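Hypothetical protein Atu2684 (PDB 2AXO) is of unknown function but belongs to the DUF1223 family of the thioredoxin clan, so a thiol-disulfide redox role is conceivable though not established. Local coordinates at residues D81-L86 and V113-A118; I119-D124 and D136-F141; V175-T180 and H201-V206. All blocks are in the same frame, centred on the assembly; numbering follows the deposited sequence.

Interaction 1. Residues D81-L86 and V113-A118; sequences DYWNYL and VYTPQA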
loop_
_atom_site.group_PDB
_atom_site.type_symbol
_atom_site.label_atom_id
_atom_site.label_comp_id
_atom_site.label_asym_id
_atom_site.label_seq_id
_atom_site.Cartn_x
_atom_site.Cartn_y
_atom_site.Cartn_z
ATOM N N ASP A 81 -3.632 -1.705 6.384
ATOM C CA ASP A 81 -3.936 -0.368 6.877
ATOM C C ASP A 81 -4.394 0.637 5.829
ATOM O O ASP A 81 -4.812 1.740 6.175
ATOM C CB ASP A 81 -2.722 0.202 7.625
ATOM C CG ASP A 81 -1.546 0.487 6.709
ATOM O OD1 ASP A 81 -1.597 0.108 5.518
ATOM O OD2 ASP A 81 -0.561 1.089 7.182
ATOM N N TYR A 82 -4.351 0.268 4.554
ATOM C CA TYR A 82 -4.740 1.228 3.538
ATOM C C TYR A 82 -6.232 1.453 3.310
ATOM O O TYR A 82 -6.637 1.989 2.280
ATOM C CB TYR A 82 -4.023 0.919 2.218
ATOM C CG TYR A 82 -4.160 -0.484 1.677
ATOM C CD1 TYR A 82 -5.343 -0.912 1.083
ATOM C CD2 TYR A 82 -3.065 -1.345 1.659
ATOM C CE1 TYR A 82 -5.430 -2.159 0.467
ATOM C CE2 TYR A 82 -3.136 -2.591 1.052
ATOM C CZ TYR A 82 -4.316 -2.990 0.452
ATOM O OH TYR A 82 -4.371 -4.199 -0.198
ATOM N N TRP A 83 -7.045 1.060 4.284
ATOM C CA TRP A 83 -8.485 1.264 4.198
ATOM C C TRP A 83 -8.931 2.150 5.348
ATOM O O TRP A 83 -10.121 2.413 5.524
ATOM C CB TRP A 83 -9.240 -0.066 4.247
ATOM C CG TRP A 83 -9.221 -0.793 2.951
ATOM C CD1 TRP A 83 -8.450 -1.873 2.623
ATOM C CD2 TRP A 83 -9.997 -0.484 1.791
ATOM N NE1 TRP A 83 -8.700 -2.254 1.329
ATOM C CE2 TRP A 83 -9.647 -1.420 0.794
ATOM C CE3 TRP A 83 -10.955 0.496 1.495
ATOM C CZ2 TRP A 83 -10.227 -1.412 -0.481
ATOM C CZ3 TRP A 83 -11.531 0.507 0.224
ATOM C CH2 TRP A 83 -11.163 -0.442 -0.746
ATOM N N ASN A 84 -7.964 2.610 6.132
ATOM C CA ASN A 84 -8.260 3.480 7.260
ATOM C C ASN A 84 -8.270 4.920 6.776
ATOM O O ASN A 84 -7.499 5.293 5.894
ATOM C CB ASN A 84 -7.204 3.323 8.361
ATOM C CG ASN A 84 -6.995 1.879 8.770
ATOM O OD1 ASN A 84 -7.950 1.120 8.932
ATOM N ND2 ASN A 84 -5.737 1.495 8.951
ATOM N N TYR A 85 -9.153 5.725 7.354
ATOM C CA TYR A 85 -9.246 7.129 6.983
ATOM C C TYR A 85 -9.477 8.011 8.203
ATOM O O TYR A 85 -8.843 9.056 8.344
ATOM C CB TYR A 85 -10.356 7.324 5.947
ATOM C CG TYR A 85 -11.687 6.720 6.325
ATOM C CD1 TYR A 85 -12.688 7.497 6.904
ATOM C CD2 TYR A 85 -11.956 5.375 6.078
ATOM C CE1 TYR A 85 -13.930 6.954 7.223
ATOM C CE2 TYR A 85 -13.192 4.817 6.395
ATOM C CZ TYR A 85 -14.174 5.612 6.963
ATOM O OH TYR A 85 -15.407 5.078 7.259
ATOM N N LEU A 86 -10.376 7.588 9.085
ATOM C CA LEU A 86 -10.665 8.344 10.303
ATOM C C LEU A 86 -11.775 7.708 11.137
ATOM O O LEU A 86 -11.729 7.737 12.368
ATOM C CB LEU A 86 -11.021 9.799 9.959
ATOM C CG LEU A 86 -12.030 10.092 8.842
ATOM C CD1 LEU A 86 -13.443 9.812 9.321
ATOM C CD2 LEU A 86 -11.900 11.552 8.421
ATOM N N VAL A 113 -1.467 -4.093 -5.382
ATOM C CA VAL A 113 -2.102 -4.906 -4.351
ATOM C C VAL A 113 -3.592 -4.586 -4.341
ATOM O O VAL A 113 -4.020 -3.531 -4.816
ATOM C CB VAL A 113 -1.543 -4.609 -2.931
ATOM C CG1 VAL A 113 -0.091 -5.047 -2.828
ATOM C CG2 VAL A 113 -1.683 -3.123 -2.613
ATOM N N TYR A 114 -4.377 -5.503 -3.793
ATOM C CA TYR A 114 -5.815 -5.315 -3.705
ATOM C C TYR A 114 -6.342 -6.147 -2.545
ATOM O O TYR A 114 -5.626 -6.984 -1.997
ATOM C CB TYR A 114 -6.501 -5.770 -5.003
ATOM C CG TYR A 114 -6.386 -7.256 -5.293
ATOM C CD1 TYR A 114 -5.311 -7.771 -6.020
ATOM C CD2 TYR A 114 -7.344 -8.147 -4.819
ATOM C CE1 TYR A 114 -5.201 -9.144 -6.266
ATOM C CE2 TYR A 114 -7.240 -9.515 -5.056
ATOM C CZ TYR A 114 -6.171 -10.009 -5.778
ATOM O OH TYR A 114 -6.075 -11.365 -6.007
ATOM N N THR A 115 -7.584 -5.896 -2.154
ATOM C CA THR A 115 -8.224 -6.674 -1.096
ATOM C C THR A 115 -9.637 -6.964 -1.579
ATOM O O THR A 115 -10.253 -6.133 -2.239
ATOM C CB THR A 115 -8.305 -5.917 0.264
ATOM O OG1 THR A 115 -8.870 -4.618 0.059
ATOM C CG2 THR A 115 -6.931 -5.796 0.907
ATOM N N PRO A 116 -10.161 -8.162 -1.278
ATOM C CA PRO A 116 -9.494 -9.229 -0.530
ATOM C C PRO A 116 -8.604 -10.089 -1.424
ATOM O O PRO A 116 -9.014 -10.510 -2.511
ATOM C CB PRO A 116 -10.665 -10.015 0.051
ATOM C CG PRO A 116 -11.687 -9.910 -1.033
ATOM C CD PRO A 116 -11.591 -8.468 -1.471
ATOM N N GLN A 117 -7.384 -10.340 -0.962
ATOM C CA GLN A 117 -6.429 -11.144 -1.707
ATOM C C GLN A 117 -5.915 -12.284 -0.845
ATOM O O GLN A 117 -5.465 -12.068 0.280
ATOM C CB GLN A 117 -5.239 -10.292 -2.149
ATOM C CG GLN A 117 -4.147 -11.097 -2.838
ATOM C CD GLN A 117 -2.942 -10.255 -3.207
ATOM O OE1 GLN A 117 -2.287 -9.676 -2.342
ATOM N NE2 GLN A 117 -2.636 -10.194 -4.497
ATOM N N ALA A 118 -5.988 -13.502 -1.366
ATOM C CA ALA A 118 -5.495 -14.641 -0.618
ATOM C C ALA A 118 -4.217 -15.143 -1.273
ATOM O O ALA A 118 -4.141 -15.279 -2.496
ATOM C CB ALA A 118 -6.544 -15.750 -0.576
#
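Trp83 and Tyr82, in the loop after strand 74-79, send their rings to Thr115, the residue preceding the cis peptide bond of Pro116. Thr115 also touches Cys54, which forms a disulfide with Cys57, and a cis-proline turn beside a Cys-X-X-Cys pair is the hallmark of the thioredoxin-like fold. The backbones stay well apart, with 9.5 Å between Trp83 CA and Thr115 CA, so side chains from both segments make the contact. The threonine divides its two branches between the rings. Its hydroxyl lies between the backbone N and the carbonyl carbon (chi1 51°) and accepts a hydrogen bond from the indole, Trp83 NE1 to Thr115 OG1, 2.7 Å. That bond is short but bent, with 135° at the hydrogen, and OG1 sits 26° out of the indole plane. The two side chains run past each other in opposite directions. The methyl branch instead meets Tyr82 tip to tip, Thr115 CG2 approaching Tyr82 OH to 3.2 Å. The polar side of that phenol is satisfied by Gln101 OE1, while Gln101 NE2 bonds both Tyr114 O and Gln117 OE1. The dimer interface runs alongside: Val113 and Tyr114 pair with an antiparallel strand of the second subunit, whose Asn111 donates to Thr115 O. Val113 completes the apolar side of the contact, approaching the Tyr82 ring obliquely. Two methyls thus share the end of that ring, Tyr82 CZ being 3.9 Å from Thr115 CG2 and 4.0 Å from Val113 CG2.

Interaction 2. Residues I119-D124 and D136-F141; sequences ILNGRD and DRLDAF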
loop_
_atom_site.group_PDB
_atom_site.type_symbol
_atom_site.label_atom_id
_atom_site.label_comp_id
_atom_site.label_asym_id
_atom_site.label_seq_id
_atom_site.Cartn_x
_atom_site.Cartn_y
_atom_site.Cartn_z
ATOM N N ILE A 119 -3.209 -15.393 -0.448
ATOM C CA ILE A 119 -1.932 -15.903 -0.924
ATOM C C ILE A 119 -1.917 -17.374 -0.514
ATOM O O ILE A 119 -2.143 -17.699 0.651
ATOM C CB ILE A 119 -0.749 -15.136 -0.267
ATOM C CG1 ILE A 119 -0.852 -13.636 -0.584
ATOM C CG2 ILE A 119 0.579 -15.705 -0.751
ATOM C CD1 ILE A 119 -0.784 -13.300 -2.073
ATOM N N LEU A 120 -1.674 -18.263 -1.474
ATOM C CA LEU A 120 -1.689 -19.696 -1.199
ATOM C C LEU A 120 -0.287 -20.318 -1.166
ATOM O O LEU A 120 0.464 -20.232 -2.141
ATOM C CB LEU A 120 -2.571 -20.394 -2.245
ATOM C CG LEU A 120 -3.944 -19.751 -2.517
ATOM C CD1 LEU A 120 -4.681 -20.567 -3.563
ATOM C CD2 LEU A 120 -4.768 -19.675 -1.237
ATOM N N ASN A 121 0.054 -20.945 -0.041
ATOM C CA ASN A 121 1.369 -21.567 0.154
ATOM C C ASN A 121 2.493 -20.585 -0.165
ATOM O O ASN A 121 3.604 -20.995 -0.503
ATOM C CB ASN A 121 1.540 -22.806 -0.744
ATOM C CG ASN A 121 0.689 -23.989 -0.308
ATOM O OD1 ASN A 121 0.765 -25.071 -0.907
ATOM N ND2 ASN A 121 -0.122 -23.801 0.721
ATOM N N GLY A 122 2.198 -19.294 -0.064
ATOM C CA GLY A 122 3.192 -18.282 -0.363
ATOM C C GLY A 122 3.656 -18.315 -1.811
ATOM O O GLY A 122 4.625 -17.638 -2.158
ATOM N N ARG A 123 2.941 -19.076 -2.647
ATOM C CA ARG A 123 3.277 -19.270 -4.066
ATOM C C ARG A 123 2.438 -18.534 -5.114
ATOM O O ARG A 123 2.932 -18.259 -6.205
ATOM C CB ARG A 123 3.216 -20.767 -4.416
ATOM C CG ARG A 123 4.248 -21.657 -3.743
ATOM C CD ARG A 123 3.990 -23.127 -4.085
ATOM N NE ARG A 123 4.967 -24.025 -3.471
ATOM C CZ ARG A 123 6.180 -24.271 -3.958
ATOM N NH1 ARG A 123 6.576 -23.693 -5.080
ATOM N NH2 ARG A 123 7.005 -25.091 -3.313
ATOM N N ASP A 124 1.180 -18.231 -4.807
ATOM C CA ASP A 124 0.313 -17.566 -5.776
ATOM C C ASP A 124 -0.821 -16.817 -5.080
ATOM O O ASP A 124 -1.038 -16.980 -3.878
ATOM C CB ASP A 124 -0.270 -18.611 -6.730
ATOM C CG ASP A 124 -0.804 -18.003 -8.021
ATOM O OD1 ASP A 124 -1.454 -18.739 -8.791
ATOM O OD2 ASP A 124 -0.572 -16.805 -8.267
ATOM N N ASP A 136 -8.864 -25.851 -5.003
ATOM C CA ASP A 136 -8.402 -26.492 -6.235
ATOM C C ASP A 136 -6.939 -26.134 -6.490
ATOM O O ASP A 136 -6.175 -26.947 -7.007
ATOM C CB ASP A 136 -9.250 -26.067 -7.444
ATOM C CG ASP A 136 -10.701 -26.523 -7.343
ATOM O OD1 ASP A 136 -10.959 -27.621 -6.799
ATOM O OD2 ASP A 136 -11.587 -25.786 -7.833
ATOM N N ARG A 137 -6.553 -24.914 -6.128
ATOM C CA ARG A 137 -5.175 -24.471 -6.313
ATOM C C ARG A 137 -4.270 -25.253 -5.364
ATOM O O ARG A 137 -3.224 -25.755 -5.770
ATOM C CB ARG A 137 -5.042 -22.971 -6.029
ATOM C CG ARG A 137 -4.285 -22.172 -7.096
ATOM C CD ARG A 137 -3.022 -22.875 -7.570
ATOM N NE ARG A 137 -2.169 -22.003 -8.376
ATOM C CZ ARG A 137 -1.082 -22.415 -9.023
ATOM N NH1 ARG A 137 -0.720 -23.690 -8.966
ATOM N NH2 ARG A 137 -0.348 -21.553 -9.714
ATOM N N LEU A 138 -4.673 -25.353 -4.099
ATOM C CA LEU A 138 -3.879 -26.082 -3.109
ATOM C C LEU A 138 -3.686 -27.534 -3.520
ATOM O O LEU A 138 -2.625 -28.114 -3.300
ATOM C CB LEU A 138 -4.554 -26.023 -1.734
ATOM C CG LEU A 138 -4.538 -24.640 -1.081
ATOM C CD1 LEU A 138 -5.286 -24.680 0.239
ATOM C CD2 LEU A 138 -3.088 -24.215 -0.860
ATOM N N ASP A 139 -4.722 -28.113 -4.119
ATOM C CA ASP A 139 -4.671 -29.500 -4.570
ATOM C C ASP A 139 -3.676 -29.626 -5.720
ATOM O O ASP A 139 -2.902 -30.582 -5.786
ATOM C CB ASP A 139 -6.060 -29.943 -5.032
ATOM C CG ASP A 139 -6.097 -31.395 -5.446
ATOM O OD1 ASP A 139 -5.814 -32.259 -4.592
ATOM O OD2 ASP A 139 -6.413 -31.670 -6.623
ATOM N N ALA A 140 -3.702 -28.650 -6.624
ATOM C CA ALA A 140 -2.791 -28.641 -7.765
ATOM C C ALA A 140 -1.352 -28.586 -7.267
ATOM O O ALA A 140 -0.461 -29.218 -7.839
ATOM C CB ALA A 140 -3.081 -27.441 -8.665
ATOM N N PHE A 141 -1.123 -27.817 -6.206
ATOM C CA PHE A 141 0.216 -27.712 -5.640
ATOM C C PHE A 141 0.665 -29.063 -5.098
ATOM O O PHE A 141 1.779 -29.509 -5.370
ATOM C CB PHE A 141 0.262 -26.681 -4.507
ATOM C CG PHE A 141 0.256 -25.254 -4.979
ATOM C CD1 PHE A 141 1.086 -24.845 -6.016
ATOM C CD2 PHE A 141 -0.557 -24.312 -4.363
ATOM C CE1 PHE A 141 1.104 -23.514 -6.435
ATOM C CE2 PHE A 141 -0.547 -22.982 -4.772
ATOM C CZ PHE A 141 0.286 -22.585 -5.811
#
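Leu120, Arg123 and Asp124, from the strand ends and tight turn that join 117-120 to 124-127, pack on Arg137, Leu138 and Phe141 of helix 131-143, a helix-on-sheet contact in the final beta-beta-alpha part of the thioredoxin-like fold. It buries 350 Å² and brings Leu120 CA within 7.0 Å of Leu138 CA. A classic beta bulge, in which Arg123 and Asp124 both face Leu120, explains how two consecutive residues can both direct their side chains at the helix. Phe141 is gripped from several directions. The Arg123 chain, extended from CG to NE, slides over one ring face, its CD 4.0 Å from the Phe141 centroid and 22° off the ring normal, a CH-pi contact. Asp124 CB lies at the ring edge, and Leu120 CB approaches Phe141 CE2 at 4.1 Å. A salt bridge lies next to this ring contact, and both its bonds converge on one carboxylate oxygen: Arg137 NH2 donates to Asp124 OD1 at 3.2 Å, and Arg137 NE adds a weak bond to the same atom. The oxygen lies in the guanidinium plane, yet the donor comes from above the carboxylate plane, and the two planes stand nearly perpendicular, 88° apart. The aliphatic root of the arginine is used too, Leu120 CD1 lying 3.5 Å from Arg137 CB. Leu138 crosses Asn121 obliquely through CD2. Behind this layer, Leu120 and Leu138 both rest on Val46 of strand 45-50 and Leu120 also meets Val126 of strand 124-127, so the helix covers one face of the mixed sheet.

Interaction 3. Residues V175-T180 and H201-V206; sequences VVAYFT and HSVYDV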
loop_
_atom_site.group_PDB
_atom_site.type_symbol
_atom_site.label_atom_id
_atom_site.label_comp_id
_atom_site.label_asym_id
_atom_site.label_seq_id
_atom_site.Cartn_x
_atom_site.Cartn_y
_atom_site.Cartn_z
ATOM N N VAL A 175 9.136 -18.728 10.453
ATOM C CA VAL A 175 8.298 -17.559 10.713
ATOM C C VAL A 175 7.102 -17.875 11.613
ATOM O O VAL A 175 6.406 -18.867 11.406
ATOM C CB VAL A 175 7.766 -16.969 9.379
ATOM C CG1 VAL A 175 6.918 -15.725 9.643
ATOM C CG2 VAL A 175 8.931 -16.639 8.456
ATOM N N VAL A 176 6.866 -17.028 12.608
ATOM C CA VAL A 176 5.733 -17.221 13.502
ATOM C C VAL A 176 4.806 -16.025 13.389
ATOM O O VAL A 176 5.224 -14.878 13.582
ATOM C CB VAL A 176 6.163 -17.367 14.977
ATOM C CG1 VAL A 176 4.929 -17.545 15.864
ATOM C CG2 VAL A 176 7.099 -18.553 15.136
ATOM N N ALA A 177 3.550 -16.303 13.063
ATOM C CA ALA A 177 2.538 -15.268 12.930
ATOM C C ALA A 177 1.581 -15.425 14.104
ATOM O O ALA A 177 0.925 -16.461 14.256
ATOM C CB ALA A 177 1.790 -15.417 11.605
ATOM N N TYR A 178 1.528 -14.400 14.948
ATOM C CA TYR A 178 0.669 -14.415 16.126
ATOM C C TYR A 178 -0.683 -13.810 15.782
ATOM O O TYR A 178 -0.758 -12.783 15.115
ATOM C CB TYR A 178 1.333 -13.611 17.246
ATOM C CG TYR A 178 2.693 -14.147 17.647
ATOM C CD1 TYR A 178 2.808 -15.209 18.546
ATOM C CD2 TYR A 178 3.864 -13.605 17.112
ATOM C CE1 TYR A 178 4.061 -15.721 18.909
ATOM C CE2 TYR A 178 5.122 -14.109 17.464
ATOM C CZ TYR A 178 5.212 -15.164 18.360
ATOM O OH TYR A 178 6.448 -15.666 18.698
ATOM N N PHE A 179 -1.755 -14.450 16.236
ATOM C CA PHE A 179 -3.087 -13.942 15.957
ATOM C C PHE A 179 -4.036 -14.132 17.120
ATOM O O PHE A 179 -3.764 -14.889 18.061
ATOM C CB PHE A 179 -3.686 -14.638 14.722
ATOM C CG PHE A 179 -3.747 -16.134 14.839
ATOM C CD1 PHE A 179 -2.768 -16.927 14.245
ATOM C CD2 PHE A 179 -4.771 -16.754 15.561
ATOM C CE1 PHE A 179 -2.800 -18.315 14.366
ATOM C CE2 PHE A 179 -4.817 -18.141 15.692
ATOM C CZ PHE A 179 -3.828 -18.925 15.093
ATOM N N THR A 180 -5.144 -13.406 17.056
ATOM C CA THR A 180 -6.192 -13.535 18.044
ATOM C C THR A 180 -7.071 -14.590 17.389
ATOM O O THR A 180 -7.158 -14.660 16.165
ATOM C CB THR A 180 -6.989 -12.215 18.225
ATOM O OG1 THR A 180 -7.486 -11.769 16.952
ATOM C CG2 THR A 180 -6.096 -11.135 18.823
ATOM N N HIS A 201 -8.492 -15.371 13.322
ATOM C CA HIS A 201 -7.063 -15.506 13.071
ATOM C C HIS A 201 -6.400 -14.228 12.549
ATOM O O HIS A 201 -5.556 -14.270 11.657
ATOM C CB HIS A 201 -6.814 -16.696 12.126
ATOM C CG HIS A 201 -7.086 -18.030 12.758
ATOM N ND1 HIS A 201 -6.562 -19.209 12.273
ATOM C CD2 HIS A 201 -7.805 -18.362 13.859
ATOM C CE1 HIS A 201 -6.940 -20.209 13.051
ATOM N NE2 HIS A 201 -7.694 -19.723 14.019
ATOM N N SER A 202 -6.792 -13.101 13.139
ATOM C CA SER A 202 -6.258 -11.790 12.791
ATOM C C SER A 202 -4.836 -11.653 13.334
ATOM O O SER A 202 -4.619 -11.579 14.548
ATOM C CB SER A 202 -7.145 -10.681 13.371
ATOM O OG SER A 202 -8.439 -10.706 12.800
ATOM N N VAL A 203 -3.871 -11.624 12.420
ATOM C CA VAL A 203 -2.462 -11.517 12.779
ATOM C C VAL A 203 -2.089 -10.124 13.290
ATOM O O VAL A 203 -2.391 -9.120 12.649
ATOM C CB VAL A 203 -1.583 -11.871 11.562
ATOM C CG1 VAL A 203 -0.107 -11.720 11.903
ATOM C CG2 VAL A 203 -1.879 -13.301 11.116
ATOM N N TYR A 204 -1.431 -10.073 14.445
ATOM C CA TYR A 204 -1.020 -8.793 15.012
ATOM C C TYR A 204 0.490 -8.656 15.149
ATOM O O TYR A 204 0.991 -7.597 15.530
ATOM C CB TYR A 204 -1.674 -8.563 16.374
ATOM C CG TYR A 204 -1.300 -9.572 17.428
ATOM C CD1 TYR A 204 -2.082 -10.706 17.643
ATOM C CD2 TYR A 204 -0.179 -9.381 18.232
ATOM C CE1 TYR A 204 -1.761 -11.623 18.638
ATOM C CE2 TYR A 204 0.155 -10.292 19.227
ATOM C CZ TYR A 204 -0.642 -11.409 19.428
ATOM O OH TYR A 204 -0.326 -12.296 20.430
ATOM N N ASP A 205 1.217 -9.731 14.861
ATOM C CA ASP A 205 2.672 -9.698 14.919
ATOM C C ASP A 205 3.257 -10.895 14.192
ATOM O O ASP A 205 2.741 -12.007 14.286
ATOM C CB ASP A 205 3.178 -9.672 16.368
ATOM C CG ASP A 205 4.681 -9.447 16.451
ATOM O OD1 ASP A 205 5.191 -8.582 15.704
ATOM O OD2 ASP A 205 5.356 -10.125 17.259
ATOM N N VAL A 206 4.335 -10.648 13.456
ATOM C CA VAL A 206 5.018 -11.686 12.691
ATOM C C VAL A 206 6.511 -11.563 12.981
ATOM O O VAL A 206 7.060 -10.464 12.937
ATOM C CB VAL A 206 4.805 -11.493 11.166
ATOM C CG1 VAL A 206 5.534 -12.584 10.397
ATOM C CG2 VAL A 206 3.316 -11.498 10.834
HETATM O O HOH W 1 -9.171 -12.437 14.868
#
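Tyr178 and Phe179 pair antiparallel with Asp205 and Val203, the one-residue shift in register between these pairs marking a beta bulge, and the short strand segments run at 132° to each other, well short of a straight antiparallel 180°. Tyr178 is bonded through both its polar backbone atoms, N to Asp205 O (2.8 Å) and O from Tyr204 N (2.9 Å), so the extra residue, Tyr204, is itself held by one of the bonds. Its chi1 of 62° puts CG between the backbone N and the carbonyl carbon. Tyr178 CB lies over one face of the Tyr204 ring, 4.0 Å from the centroid, a CH-pi contact. The Tyr178 ring and Asp205 carboxylate lie side by side, planes 12° apart; Lys228 serves both, by a cation-pi contact and a salt bridge. On the face carrying Phe179 and Val203, the Phe179 ring stacks on the imidazole of His201, from the corner of the chain, centroids 4.2 Å apart; His201 ND1 is bonded to Gly75 O. Next to the Thr180 N to Ser202 O bond, a water accepts from Thr180 OG1 (2.8 Å) and Ser202 N (3.0 Å). The arrangement is that of a bulged beta hairpin, strands 172-186 and 196-212, at one side of a four-stranded antiparallel sheet.

How the interactions relate
The three contacts follow one another along the chain, each closing before the next opens. Interactions 1 and 2 adjoin in sequence and share strand 117-120: residues 113-118 enter it through the cis-proline turn, and residues 119-124 leave it at the far end, with contact centres about 22 Å apart. They therefore sit at the two ends of strand 117-120 within the mixed thioredoxin-like sheet, the first beside the disulfide and the subunit interface, the second under helix 131-143. Interaction 3 belongs to the separate antiparallel sheet, its centre about 17 Å from that of interaction 1 and 20 Å from that of interaction 2. Strand 74-79, which leads into the loop 81-86, also adjoins residues 201-203, linking the two sheets.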